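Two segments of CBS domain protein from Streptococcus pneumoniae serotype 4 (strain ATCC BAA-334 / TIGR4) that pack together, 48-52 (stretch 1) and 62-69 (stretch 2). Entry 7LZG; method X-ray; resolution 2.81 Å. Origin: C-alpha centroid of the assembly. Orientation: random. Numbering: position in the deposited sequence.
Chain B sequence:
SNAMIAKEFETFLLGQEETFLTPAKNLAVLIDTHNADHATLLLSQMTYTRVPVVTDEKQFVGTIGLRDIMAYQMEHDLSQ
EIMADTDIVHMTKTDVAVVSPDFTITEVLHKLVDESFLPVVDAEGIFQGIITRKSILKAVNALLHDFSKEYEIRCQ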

# COMPACT_ATOMS: atom_id res chain seq x y z
N TYR B 48 -3.76 4.77 -6.84
CA TYR B 48 -3.09 4.96 -5.57
C TYR B 48 -4.10 4.99 -4.43
O TYR B 48 -5.21 5.50 -4.59
CB TYR B 48 -2.27 6.25 -5.59
CG TYR B 48 -1.23 6.29 -6.68
CD1 TYR B 48 -0.51 5.16 -7.03
CD2 TYR B 48 -0.97 7.47 -7.38
CE1 TYR B 48 0.44 5.19 -8.04
CE2 TYR B 48 -0.02 7.51 -8.38
CZ TYR B 48 0.68 6.37 -8.71
OH TYR B 48 1.62 6.40 -9.71
N THR B 49 -3.71 4.44 -3.28
CA THR B 49 -4.60 4.42 -2.13
C THR B 49 -4.65 5.77 -1.43
O THR B 49 -5.70 6.15 -0.90
CB THR B 49 -4.16 3.33 -1.15
OG1 THR B 49 -4.11 2.07 -1.83
CG2 THR B 49 -5.15 3.21 0.01
N ARG B 50 -3.55 6.51 -1.42
CA ARG B 50 -3.49 7.83 -0.82
C ARG B 50 -2.96 8.83 -1.83
O ARG B 50 -2.02 8.54 -2.57
CB ARG B 50 -2.61 7.85 0.44
CG ARG B 50 -2.90 6.72 1.41
CD ARG B 50 -2.37 7.04 2.79
NE ARG B 50 -3.04 8.21 3.37
CZ ARG B 50 -4.18 8.15 4.04
NH1 ARG B 50 -4.81 7.01 4.24
NH2 ARG B 50 -4.70 9.28 4.52
N VAL B 51 -3.56 10.02 -1.85
CA VAL B 51 -3.08 11.10 -2.70
C VAL B 51 -2.79 12.31 -1.83
O VAL B 51 -3.48 12.53 -0.82
CB VAL B 51 -4.09 11.44 -3.81
CG1 VAL B 51 -4.31 10.23 -4.71
CG2 VAL B 51 -5.40 11.92 -3.22
N PRO B 52 -1.78 13.12 -2.15
CA PRO B 52 -1.50 14.30 -1.35
C PRO B 52 -2.54 15.39 -1.58
O PRO B 52 -3.21 15.44 -2.61
CB PRO B 52 -0.12 14.74 -1.84
CG PRO B 52 -0.06 14.24 -3.24
CD PRO B 52 -0.82 12.95 -3.26
N GLY B 62 -1.74 17.64 3.40
CA GLY B 62 -1.65 16.29 3.92
C GLY B 62 -2.00 15.29 2.84
O GLY B 62 -2.07 15.62 1.66
N THR B 63 -2.22 14.05 3.28
CA THR B 63 -2.65 12.97 2.41
C THR B 63 -4.07 12.56 2.77
O THR B 63 -4.52 12.73 3.90
CB THR B 63 -1.72 11.76 2.52
OG1 THR B 63 -1.74 11.27 3.86
CG2 THR B 63 -0.30 12.15 2.14
N ILE B 64 -4.79 12.02 1.78
CA ILE B 64 -6.16 11.60 1.98
C ILE B 64 -6.40 10.29 1.24
O ILE B 64 -5.80 10.02 0.20
CB ILE B 64 -7.17 12.69 1.52
CG1 ILE B 64 -8.57 12.38 2.05
CG2 ILE B 64 -7.18 12.80 0.00
CD1 ILE B 64 -9.59 13.43 1.71
N GLY B 65 -7.27 9.46 1.81
CA GLY B 65 -7.70 8.24 1.18
C GLY B 65 -9.20 8.06 1.35
O GLY B 65 -9.87 8.87 1.98
N LEU B 66 -9.71 6.97 0.77
CA LEU B 66 -11.13 6.68 0.87
C LEU B 66 -11.54 6.36 2.30
O LEU B 66 -12.66 6.68 2.71
CB LEU B 66 -11.51 5.54 -0.06
CG LEU B 66 -11.57 5.95 -1.53
CD1 LEU B 66 -11.78 4.73 -2.40
CD2 LEU B 66 -12.68 6.96 -1.73
N ARG B 67 -10.65 5.73 3.08
CA ARG B 67 -10.96 5.46 4.48
C ARG B 67 -11.16 6.76 5.25
O ARG B 67 -12.04 6.85 6.12
CB ARG B 67 -9.85 4.62 5.11
CG ARG B 67 -10.06 4.35 6.60
CD ARG B 67 -8.94 3.51 7.17
NE ARG B 67 -7.63 4.08 6.89
CZ ARG B 67 -6.48 3.62 7.37
NH1 ARG B 67 -6.45 2.57 8.18
NH2 ARG B 67 -5.34 4.22 7.03
N ASP B 68 -10.36 7.78 4.94
CA ASP B 68 -10.51 9.07 5.61
C ASP B 68 -11.86 9.69 5.30
O ASP B 68 -12.54 10.22 6.19
CB ASP B 68 -9.38 10.00 5.20
CG ASP B 68 -8.01 9.43 5.50
OD1 ASP B 68 -7.76 9.06 6.67
OD2 ASP B 68 -7.18 9.33 4.57
N ILE B 69 -12.29 9.62 4.04
CA ILE B 69 -13.60 10.15 3.66
C ILE B 69 -14.71 9.30 4.25
O ILE B 69 -15.69 9.82 4.79
CB ILE B 69 -13.71 10.26 2.13
CG1 ILE B 69 -12.60 11.15 1.58
CG2 ILE B 69 -15.08 10.78 1.73
CD1 ILE B 69 -12.68 11.38 0.09

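Antiparallel strands are joined at alternating positions by pairs of reciprocal hydrogen bonds, and this short contact from a CBS domain protein offers a compact example. The strand through Val51 and Pro52 runs against the one through Thr63 and Ile64, their directions 147° apart. Val51 and Ile64 form the hydrogen-bonded pair: Val51 N donates to Ile64 O and Ile64 N to Val51 O, each at 3.0 Å, with N-H...O angles of 164° and 154°. Pro52 faces Thr63 at the neighbouring non-hydrogen-bonded position, where the CA atoms of the two residues approach to 4.2 Å. Such a site suits proline, which has no amide hydrogen to donate. The carbonyls do further work through CA-H...O contacts, with Arg50 CA 3.3 Å from Ile64 O and Thr63 CA 3.4 Å from Val51 O.

Side chains alternate along the strands in the usual way. Val51 and Ile64 share one face of the sheet, where Val51 CG2 meets Ile64 CG2 at 3.8 Å in a buried apolar contact. Arg50, Pro52 and Thr63 project to the other face, and there Arg50 dominates, with more surface covered by the opposing stretch than any other residue. Its side chain bends at chi3 (p, 64°) and chi4 (86°), bringing the guanidinium over the backbone of Ile64 and Gly65, one face lying against Ile64 C and Gly65 N. The group's edge meets Asp68, in a salt bridge with a very short hydrogen bond from Arg50 NH2 to Asp68 OD2 (2.5 Å).

That same carboxylate oxygen accepts a hydrogen bond from the backbone of Gly65, the N-cap residue, with Gly65 N 2.8 Å from Asp68 OD2. One acceptor thus ties the start of the helix to Arg50. Glycine also leaves room here: an ideal CB on Gly65 would lie only 3.1 Å from Thr49 O and 3.3 Å from Arg50 NH1.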